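Local coordinates for protein glutamyl-tRNA(Gln) amidotransferase subunit B, mitochondrial (Saccharomyces cerevisiae, PDB 4N0H) that is the B subunit of a mitochondrial amidotransferase assembly and carries a GatB/GatE-type catalytic domain built on a large mixed beta sheet, at residues L63-E66 with A67-F70; S302-R305 with G306-P309; N228-N231 with T232-I236; N193-H197 with L198-S202. One frame throughout, in Å; residues are numbered along the deposited sequence.

Contacts 1, 2 and 4 form one cluster, with the centres of each pair about 15 Å apart. At contact 1, Leu69 CD1 packs on Val304 CG2 of contact 2 at 3.8 Å and Phe70 CG on Ile200 CG2 of contact 4 at 3.7 Å. Met308 CE of contact 2 closes the ring of contacts by meeting Leu198 CD2 of contact 4 at 3.8 Å. Contact 3 stands apart, about 29 Å from contact 1 and 20 Å from contact 4, centre to centre. Helix 181-197 bridges the latter gap, since it ends in contact 4 and meets Ile235 through Ile188. Subunit F packs on contacts 1 and 2.

Contact 1. Residues L63-E66 with A67-F70; sequences LNLE and AILF
Asn64 OD1 is gripped by two donors, Glu66 N at 2.9 Å and Gln122 NE2 of subunit F, while the backbone O of Asn64 accepts from Ala67 N at 3.2 Å. The first bond closes an Asx turn. Asn64 CG stands anti to the backbone N (chi1 -174°), which carries the amide round beside the first helical peptides. Regular helical bonds follow, with Leu69 N on Leu65 O at 3.1 Å and Phe70 N on Glu66 O at 3.0 Å. Glu66 and Phe70 run alongside each other and point the same way. The extended glutamate chain lays CG against Phe70 CE1 at 3.7 Å, and the carboxylate lies near CE1 and CZ with its plane turned 49° from that of the ring. Both polar side chains have second partners in the same chain: Asn64 ND2 donates to Lys29 O, and Glu66 OE2 accepts from Lys27 N, which would limit the rotation of the carboxylate. Ile68 brings CD1 to two leucines that approach differently: Leu65 lies beside it, CD2 to CD1 3.7 Å, whereas Leu63 crosses it at roughly a right angle, CD2 to CD1 3.9 Å. Subunit F continues this apolar surface, its Leu110 packing on Ile68 and its Ile119 on Leu65 and Leu69, and its Gln122 bonds both to the capping oxygen and to the amide of the residue after it, Leu65 N. The arrangement is that of an asparagine N-cap, here opening helix 65-78 at an interface between subunits.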
loop_
_atom_site.group_PDB
_atom_site.type_symbol
_atom_site.label_atom_id
_atom_site.label_comp_id
_atom_site.label_asym_id
_atom_site.label_seq_id
_atom_site.Cartn_x
_atom_site.Cartn_y
_atom_site.Cartn_z
ATOM N N LEU B 63 9.249 1.556 10.808
ATOM C CA LEU B 63 9.717 2.747 11.513
ATOM C C LEU B 63 10.823 2.469 12.539
ATOM O O LEU B 63 10.713 1.566 13.375
ATOM C CB LEU B 63 8.542 3.482 12.171
ATOM C CG LEU B 63 8.894 4.783 12.901
ATOM C CD1 LEU B 63 9.580 5.763 11.966
ATOM C CD2 LEU B 63 7.639 5.398 13.516
ATOM N N ASN B 64 11.898 3.251 12.445
ATOM C CA ASN B 64 12.967 3.239 13.427
ATOM C C ASN B 64 12.502 4.025 14.649
ATOM O O ASN B 64 12.273 5.232 14.564
ATOM C CB ASN B 64 14.216 3.892 12.833
ATOM C CG ASN B 64 15.429 3.802 13.751
ATOM O OD1 ASN B 64 15.310 3.630 14.966
ATOM N ND2 ASN B 64 16.607 3.928 13.164
ATOM N N LEU B 65 12.362 3.339 15.778
ATOM C CA LEU B 65 11.829 3.964 16.987
ATOM C C LEU B 65 12.770 5.006 17.590
ATOM O O LEU B 65 12.343 5.869 18.356
ATOM C CB LEU B 65 11.448 2.901 18.020
ATOM C CG LEU B 65 10.385 1.904 17.544
ATOM C CD1 LEU B 65 10.061 0.893 18.636
ATOM C CD2 LEU B 65 9.117 2.618 17.088
ATOM N N GLU B 66 14.050 4.937 17.243
ATOM C CA GLU B 66 14.995 5.933 17.732
ATOM C C GLU B 66 14.638 7.334 17.227
ATOM O O GLU B 66 14.895 8.335 17.903
ATOM C CB GLU B 66 16.437 5.566 17.359
ATOM C CG GLU B 66 17.485 6.387 18.104
ATOM C CD GLU B 66 18.903 5.888 17.883
ATOM O OE1 GLU B 66 19.719 5.997 18.825
ATOM O OE2 GLU B 66 19.205 5.396 16.773
ATOM N N ALA B 67 14.036 7.400 16.042
ATOM C CA ALA B 67 13.582 8.675 15.493
ATOM C C ALA B 67 12.449 9.266 16.333
ATOM O O ALA B 67 12.350 10.485 16.485
ATOM C CB ALA B 67 13.146 8.517 14.040
ATOM N N ILE B 68 11.599 8.401 16.877
ATOM C CA ILE B 68 10.562 8.844 17.809
ATOM C C ILE B 68 11.181 9.428 19.080
ATOM O O ILE B 68 10.760 10.477 19.568
ATOM C CB ILE B 68 9.624 7.691 18.205
ATOM C CG1 ILE B 68 8.792 7.230 17.009
ATOM C CG2 ILE B 68 8.701 8.109 19.352
ATOM C CD1 ILE B 68 7.850 6.099 17.357
ATOM N N LEU B 69 12.180 8.738 19.618
ATOM C CA LEU B 69 12.841 9.189 20.837
ATOM C C LEU B 69 13.477 10.560 20.627
ATOM O O LEU B 69 13.330 11.463 21.455
ATOM C CB LEU B 69 13.901 8.174 21.278
ATOM C CG LEU B 69 14.736 8.541 22.505
ATOM C CD1 LEU B 69 13.867 8.583 23.752
ATOM C CD2 LEU B 69 15.894 7.570 22.685
ATOM N N PHE B 70 14.176 10.709 19.504
ATOM C CA PHE B 70 14.842 11.960 19.172
ATOM C C PHE B 70 13.812 13.072 19.023
ATOM O O PHE B 70 13.999 14.169 19.540
ATOM C CB PHE B 70 15.667 11.829 17.884
ATOM C CG PHE B 70 17.008 11.163 18.074
ATOM C CD1 PHE B 70 17.263 10.377 19.185
ATOM C CD2 PHE B 70 18.014 11.328 17.132
ATOM C CE1 PHE B 70 18.495 9.762 19.354
ATOM C CE2 PHE B 70 19.253 10.716 17.291
ATOM C CZ PHE B 70 19.493 9.933 18.405
#

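Contact 2. Residues S302-R305 with G306-P309; sequences SGVR and GLMP
Val304 and Leu307 lie side by side with their branches pointing the same way, CG1 of the valine 3.5 Å from CD2 of the leucine. Placing Val304 CG1 opposite its own backbone N (chi1 175°) turns that methyl toward the following turn, where the leucine waits. The chi1 of Leu307, 118°, lies away from any staggered position, and the 3.1 Å approach of Leu307 CD2 to Val304 O that results is doubtful. The stretch is the fraying C-terminal end of helix 298-306. Gly306 N divides itself weakly between Ser302 O and Gly303 O, and the bonds then shorten to a 3-10 spacing, Leu307 N on Val304 O at 3.0 Å and Met308 N, weakly, on Arg305 O at 3.3 Å. The Met308 chain is bent at chi2 and chi3; CG stays 3.4 Å from Val304 O while the sulfur and CE turn away toward Leu198. Val304 faces helix 65-78, touching Leu69, Lys73 and Leu76, and Tyr112 of subunit F packs on both Val304 and Leu307.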
loop_
_atom_site.group_PDB
_atom_site.type_symbol
_atom_site.label_atom_id
_atom_site.label_comp_id
_atom_site.label_asym_id
_atom_site.label_seq_id
_atom_site.Cartn_x
_atom_site.Cartn_y
_atom_site.Cartn_z
ATOM N N SER B 302 6.687 11.594 30.316
ATOM C CA SER B 302 7.412 11.643 31.584
ATOM C C SER B 302 8.710 10.836 31.533
ATOM O O SER B 302 9.709 11.230 32.122
ATOM C CB SER B 302 6.528 11.170 32.744
ATOM O OG SER B 302 5.833 9.982 32.398
ATOM N N GLY B 303 8.690 9.713 30.821
ATOM C CA GLY B 303 9.871 8.875 30.693
ATOM C C GLY B 303 11.037 9.586 30.029
ATOM O O GLY B 303 12.142 9.637 30.574
ATOM N N VAL B 304 10.787 10.142 28.846
ATOM C CA VAL B 304 11.812 10.865 28.092
ATOM C C VAL B 304 12.245 12.137 28.828
ATOM O O VAL B 304 13.395 12.566 28.721
ATOM C CB VAL B 304 11.325 11.181 26.648
ATOM C CG1 VAL B 304 12.334 12.033 25.891
ATOM C CG2 VAL B 304 11.058 9.886 25.890
ATOM N N ARG B 305 11.323 12.733 29.579
ATOM C CA ARG B 305 11.630 13.931 30.361
ATOM C C ARG B 305 12.786 13.686 31.325
ATOM O O ARG B 305 13.650 14.545 31.508
ATOM C CB ARG B 305 10.399 14.403 31.141
ATOM C CG ARG B 305 9.953 15.813 30.795
ATOM C CD ARG B 305 8.661 16.194 31.507
ATOM N NE ARG B 305 8.028 17.350 30.876
ATOM C CZ ARG B 305 6.734 17.429 30.588
ATOM N NH1 ARG B 305 5.927 16.421 30.884
ATOM N NH2 ARG B 305 6.242 18.513 30.005
ATOM N N GLY B 306 12.802 12.504 31.930
ATOM C CA GLY B 306 13.842 12.160 32.882
ATOM C C GLY B 306 15.199 11.941 32.242
ATOM O O GLY B 306 16.229 12.002 32.911
ATOM N N LEU B 307 15.204 11.691 30.939
ATOM C CA LEU B 307 16.438 11.386 30.227
ATOM C C LEU B 307 17.009 12.636 29.537
ATOM O O LEU B 307 18.059 12.588 28.895
ATOM C CB LEU B 307 16.208 10.190 29.282
ATOM C CG LEU B 307 16.317 10.112 27.755
ATOM C CD1 LEU B 307 15.757 8.761 27.293
ATOM C CD2 LEU B 307 15.599 11.233 27.023
ATOM N N MET B 308 16.312 13.757 29.693
ATOM C CA MET B 308 16.749 15.027 29.123
ATOM C C MET B 308 17.975 15.564 29.848
ATOM O O MET B 308 18.084 15.448 31.070
ATOM C CB MET B 308 15.623 16.062 29.199
ATOM C CG MET B 308 14.414 15.738 28.341
ATOM S SD MET B 308 14.753 16.006 26.594
ATOM C CE MET B 308 14.699 17.796 26.508
ATOM N N PRO B 309 18.910 16.159 29.097
ATOM C CA PRO B 309 20.052 16.811 29.739
ATOM C C PRO B 309 19.615 18.153 30.316
ATOM O O PRO B 309 18.556 18.658 29.938
ATOM C CB PRO B 309 21.017 17.030 28.575
ATOM C CG PRO B 309 20.120 17.201 27.391
ATOM C CD PRO B 309 18.955 16.279 27.628
#

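Contact 3. Residues N228-N231 with T232-I236; sequences NLPN and TSSII
Leu229 and Ile235 meet at a slant, the methyl CD1 of the leucine reaching CG2 of the isoleucine at 3.9 Å. The other leucine methyl, CD2, goes to the backbone instead and rests 3.8 Å from Ser234 O. Pro230 meets Ser234 four residues on, CD lying 3.5 Å from Ser234 CB. Trp266 touches both Leu229 and Ser234. The carbonyl of Asn231 takes two donors in different ways. Ser234 N comes in at 2.8 Å from well above the carbonyl plane, some 50° out of it, while Ile235 N lies in that plane at 3.2 Å. Asn231 is thus the N-cap of helix 232-248. This helix leads from strand 224-226 toward strand 262-264, which runs parallel to and pairs with strand 224-226, so the turn opens the helical connection of a beta-alpha-beta crossover. The first torsion of Asn231 tucks CG between its backbone N and carbonyl carbon (chi1 49°) and brings the end of the side chain near Ser234. Ile235 has CG1 anti to its carbonyl carbon, hence directed back at the start of the helix, although its modelled approach to Asn231 O is doubtfully short. The branch CG2, anti to the backbone N, is the one turned to the leucine. In the same turn Thr232 N is buried without a partner in the model. Beyond the turn, Ile235 faces the sheet at Val212 and Val214 and also touches Ile188 of helix 181-197, while Leu229 shares Val214 with it.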
loop_
_atom_site.group_PDB
_atom_site.type_symbol
_atom_site.label_atom_id
_atom_site.label_comp_id
_atom_site.label_asym_id
_atom_site.label_seq_id
_atom_site.Cartn_x
_atom_site.Cartn_y
_atom_site.Cartn_z
ATOM N N ASN B 228 17.210 27.138 -1.387
ATOM C CA ASN B 228 18.615 26.891 -1.713
ATOM C C ASN B 228 19.587 27.899 -1.103
ATOM O O ASN B 228 20.298 28.609 -1.815
ATOM C CB ASN B 228 18.816 26.777 -3.227
ATOM C CG ASN B 228 18.100 25.574 -3.819
ATOM O OD1 ASN B 228 18.589 24.446 -3.741
ATOM N ND2 ASN B 228 16.934 25.810 -4.411
ATOM N N LEU B 229 19.604 27.946 0.223
ATOM C CA LEU B 229 20.533 28.787 0.969
ATOM C C LEU B 229 21.504 27.877 1.715
ATOM O O LEU B 229 21.110 27.169 2.639
ATOM C CB LEU B 229 19.761 29.681 1.939
ATOM C CG LEU B 229 18.641 30.486 1.275
ATOM C CD1 LEU B 229 17.667 31.040 2.304
ATOM C CD2 LEU B 229 19.226 31.607 0.434
ATOM N N PRO B 230 22.783 27.891 1.309
ATOM C CA PRO B 230 23.779 26.899 1.737
ATOM C C PRO B 230 24.431 27.183 3.091
ATOM O O PRO B 230 24.899 26.248 3.739
ATOM C CB PRO B 230 24.837 26.960 0.625
ATOM C CG PRO B 230 24.415 28.096 -0.307
ATOM C CD PRO B 230 23.370 28.885 0.400
ATOM N N ASN B 231 24.469 28.442 3.507
ATOM C CA ASN B 231 25.108 28.804 4.767
ATOM C C ASN B 231 24.454 30.023 5.394
ATOM O O ASN B 231 23.762 30.776 4.712
ATOM C CB ASN B 231 26.599 29.064 4.558
ATOM C CG ASN B 231 26.867 29.999 3.399
ATOM O OD1 ASN B 231 27.262 29.567 2.315
ATOM N ND2 ASN B 231 26.643 31.287 3.615
ATOM N N THR B 232 24.688 30.216 6.688
ATOM C CA THR B 232 24.050 31.292 7.444
ATOM C C THR B 232 24.265 32.665 6.810
ATOM O O THR B 232 23.376 33.517 6.845
ATOM C CB THR B 232 24.518 31.307 8.918
ATOM O OG1 THR B 232 24.871 32.642 9.302
ATOM C CG2 THR B 232 25.720 30.393 9.108
ATOM N N SER B 233 25.437 32.868 6.216
ATOM C CA SER B 233 25.748 34.120 5.536
ATOM C C SER B 233 24.814 34.373 4.355
ATOM O O SER B 233 24.410 35.507 4.105
ATOM C CB SER B 233 27.203 34.123 5.063
ATOM O OG SER B 233 27.426 35.148 4.110
ATOM N N SER B 234 24.470 33.310 3.637
ATOM C CA SER B 234 23.625 33.422 2.452
ATOM C C SER B 234 22.161 33.637 2.822
ATOM O O SER B 234 21.402 34.238 2.061
ATOM C CB SER B 234 23.755 32.169 1.586
ATOM O OG SER B 234 25.113 31.845 1.355
ATOM N N ILE B 235 21.768 33.134 3.986
ATOM C CA ILE B 235 20.403 33.304 4.463
ATOM C C ILE B 235 20.180 34.764 4.834
ATOM O O ILE B 235 19.202 35.384 4.417
ATOM C CB ILE B 235 20.127 32.423 5.692
ATOM C CG1 ILE B 235 20.802 31.060 5.538
ATOM C CG2 ILE B 235 18.635 32.249 5.899
ATOM C CD1 ILE B 235 20.521 30.102 6.676
ATOM N N ILE B 236 21.111 35.305 5.614
ATOM C CA ILE B 236 21.061 36.698 6.043
ATOM C C ILE B 236 21.049 37.661 4.856
ATOM O O ILE B 236 20.296 38.635 4.845
ATOM C CB ILE B 236 22.250 37.033 6.969
ATOM C CG1 ILE B 236 22.236 36.129 8.204
ATOM C CG2 ILE B 236 22.217 38.495 7.384
ATOM C CD1 ILE B 236 20.953 36.201 9.006
#

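Contact 4. Residues N193-H197 with L198-S202; sequences NLVRH and LHISS
Helix 181-197 stops in a Schellman motif: His199 takes positive phi (61°), Ile200 N bonds back to Val195 O at 3.0 Å, and His199 N makes a weaker bond to Arg196 O. Just before it, Leu198 N still makes the regular helical bond to Leu194 O at 2.8 Å. Val195 and Ile200 supply the apolar pair usual across such a motif, crossing at about a right angle with CB 3.9 Å from CG1. Leu194 and Leu198 meet at a gentler slant, CG to CD1 3.9 Å, and both pack on helix 65-78, where each touches Ala77. Arg196 turns back over the loop. Its CG and CD pass along Ser202 O, and the bend at chi3 (60°) turns the guanidinium back so that NH1 reaches the same oxygen at 2.8 Å. That bond is fairly straight, at 157°, lies in the guanidinium plane and uses a lone pair of the carbonyl. Ser201 O adds a CA-H...O contact to Arg196 CA, 3.4 Å away. His199 sets one ring face above Arg196 O, near the rim, and points CD2 at His197 O, 3.1 Å off. The imidazole of His197 has its polar partner elsewhere, NE2 bonding to Gln310 O, and Ser201 OG bonds to Gln23 O. The arginine bond to Ser202 O thus ties the following loop back to the helix end, while Leu198 O finds a donor in Lys73 NZ; both cations would probably be favoured beside the negative end of the helix dipole.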
loop_
_atom_site.group_PDB
_atom_site.type_symbol
_atom_site.label_atom_id
_atom_site.label_comp_id
_atom_site.label_asym_id
_atom_site.label_seq_id
_atom_site.Cartn_x
_atom_site.Cartn_y
_atom_site.Cartn_z
ATOM N N ASN B 193 22.884 24.852 18.536
ATOM C CA ASN B 193 23.357 24.435 19.850
ATOM C C ASN B 193 22.427 23.439 20.537
ATOM O O ASN B 193 22.883 22.463 21.133
ATOM C CB ASN B 193 23.571 25.649 20.750
ATOM C CG ASN B 193 24.997 26.126 20.733
ATOM O OD1 ASN B 193 25.424 26.814 19.803
ATOM N ND2 ASN B 193 25.753 25.757 21.760
ATOM N N LEU B 194 21.127 23.688 20.443
ATOM C CA LEU B 194 20.129 22.810 21.050
ATOM C C LEU B 194 20.176 21.376 20.508
ATOM O O LEU B 194 20.228 20.418 21.282
ATOM C CB LEU B 194 18.720 23.382 20.868
ATOM C CG LEU B 194 17.599 22.529 21.472
ATOM C CD1 LEU B 194 17.677 22.556 22.992
ATOM C CD2 LEU B 194 16.227 22.983 20.987
ATOM N N VAL B 195 20.151 21.219 19.186
ATOM C CA VAL B 195 20.117 19.873 18.612
ATOM C C VAL B 195 21.396 19.097 18.936
ATOM O O VAL B 195 21.353 17.889 19.142
ATOM C CB VAL B 195 19.840 19.869 17.086
ATOM C CG1 VAL B 195 18.516 20.556 16.783
ATOM C CG2 VAL B 195 20.970 20.526 16.319
ATOM N N ARG B 196 22.521 19.803 19.008
ATOM C CA ARG B 196 23.790 19.183 19.377
ATOM C C ARG B 196 23.798 18.814 20.858
ATOM O O ARG B 196 24.304 17.764 21.247
ATOM C CB ARG B 196 24.960 20.120 19.063
ATOM C CG ARG B 196 25.137 20.424 17.582
ATOM C CD ARG B 196 26.203 21.492 17.353
ATOM N NE ARG B 196 27.508 21.073 17.858
ATOM C CZ ARG B 196 28.407 20.398 17.146
ATOM N NH1 ARG B 196 28.151 20.063 15.887
ATOM N NH2 ARG B 196 29.568 20.058 17.694
ATOM N N HIS B 197 23.227 19.686 21.678
ATOM C CA HIS B 197 23.156 19.459 23.114
ATOM C C HIS B 197 22.237 18.284 23.450
ATOM O O HIS B 197 22.485 17.544 24.403
ATOM C CB HIS B 197 22.674 20.725 23.823
ATOM C CG HIS B 197 22.759 20.653 25.315
ATOM N ND1 HIS B 197 23.934 20.370 25.979
ATOM C CD2 HIS B 197 21.818 20.831 26.272
ATOM C CE1 HIS B 197 23.712 20.376 27.281
ATOM N NE2 HIS B 197 22.436 20.653 27.485
ATOM N N LEU B 198 21.179 18.118 22.663
ATOM C CA LEU B 198 20.254 17.002 22.853
ATOM C C LEU B 198 20.799 15.713 22.246
ATOM O O LEU B 198 20.213 14.644 22.419
ATOM C CB LEU B 198 18.893 17.322 22.234
ATOM C CG LEU B 198 18.099 18.480 22.836
ATOM C CD1 LEU B 198 16.823 18.705 22.032
ATOM C CD2 LEU B 198 17.775 18.198 24.297
ATOM N N HIS B 199 21.916 15.829 21.530
ATOM C CA HIS B 199 22.541 14.699 20.839
ATOM C C HIS B 199 21.633 14.059 19.789
ATOM O O HIS B 199 21.587 12.835 19.672
ATOM C CB HIS B 199 23.019 13.632 21.835
ATOM C CG HIS B 199 24.030 14.129 22.820
ATOM N ND1 HIS B 199 25.384 13.930 22.661
ATOM C CD2 HIS B 199 23.885 14.816 23.978
ATOM C CE1 HIS B 199 26.030 14.475 23.677
ATOM N NE2 HIS B 199 25.143 15.019 24.490
ATOM N N ILE B 200 20.918 14.879 19.023
ATOM C CA ILE B 200 20.040 14.347 17.986
ATOM C C ILE B 200 20.515 14.696 16.581
ATOM O O ILE B 200 20.012 14.150 15.602
ATOM C CB ILE B 200 18.576 14.816 18.157
ATOM C CG1 ILE B 200 18.477 16.334 17.981
ATOM C CG2 ILE B 200 18.034 14.382 19.510
ATOM C CD1 ILE B 200 17.058 16.864 18.055
ATOM N N SER B 201 21.490 15.596 16.494
ATOM C CA SER B 201 22.022 16.039 15.210
ATOM C C SER B 201 23.301 16.840 15.396
ATOM O O SER B 201 23.565 17.363 16.479
ATOM C CB SER B 201 21.002 16.905 14.485
ATOM O OG SER B 201 21.514 17.362 13.248
ATOM N N SER B 202 24.092 16.944 14.334
ATOM C CA SER B 202 25.302 17.759 14.374
ATOM C C SER B 202 24.958 19.225 14.139
ATOM O O SER B 202 25.746 20.115 14.452
ATOM C CB SER B 202 26.310 17.277 13.329
ATOM O OG SER B 202 25.758 17.342 12.026
#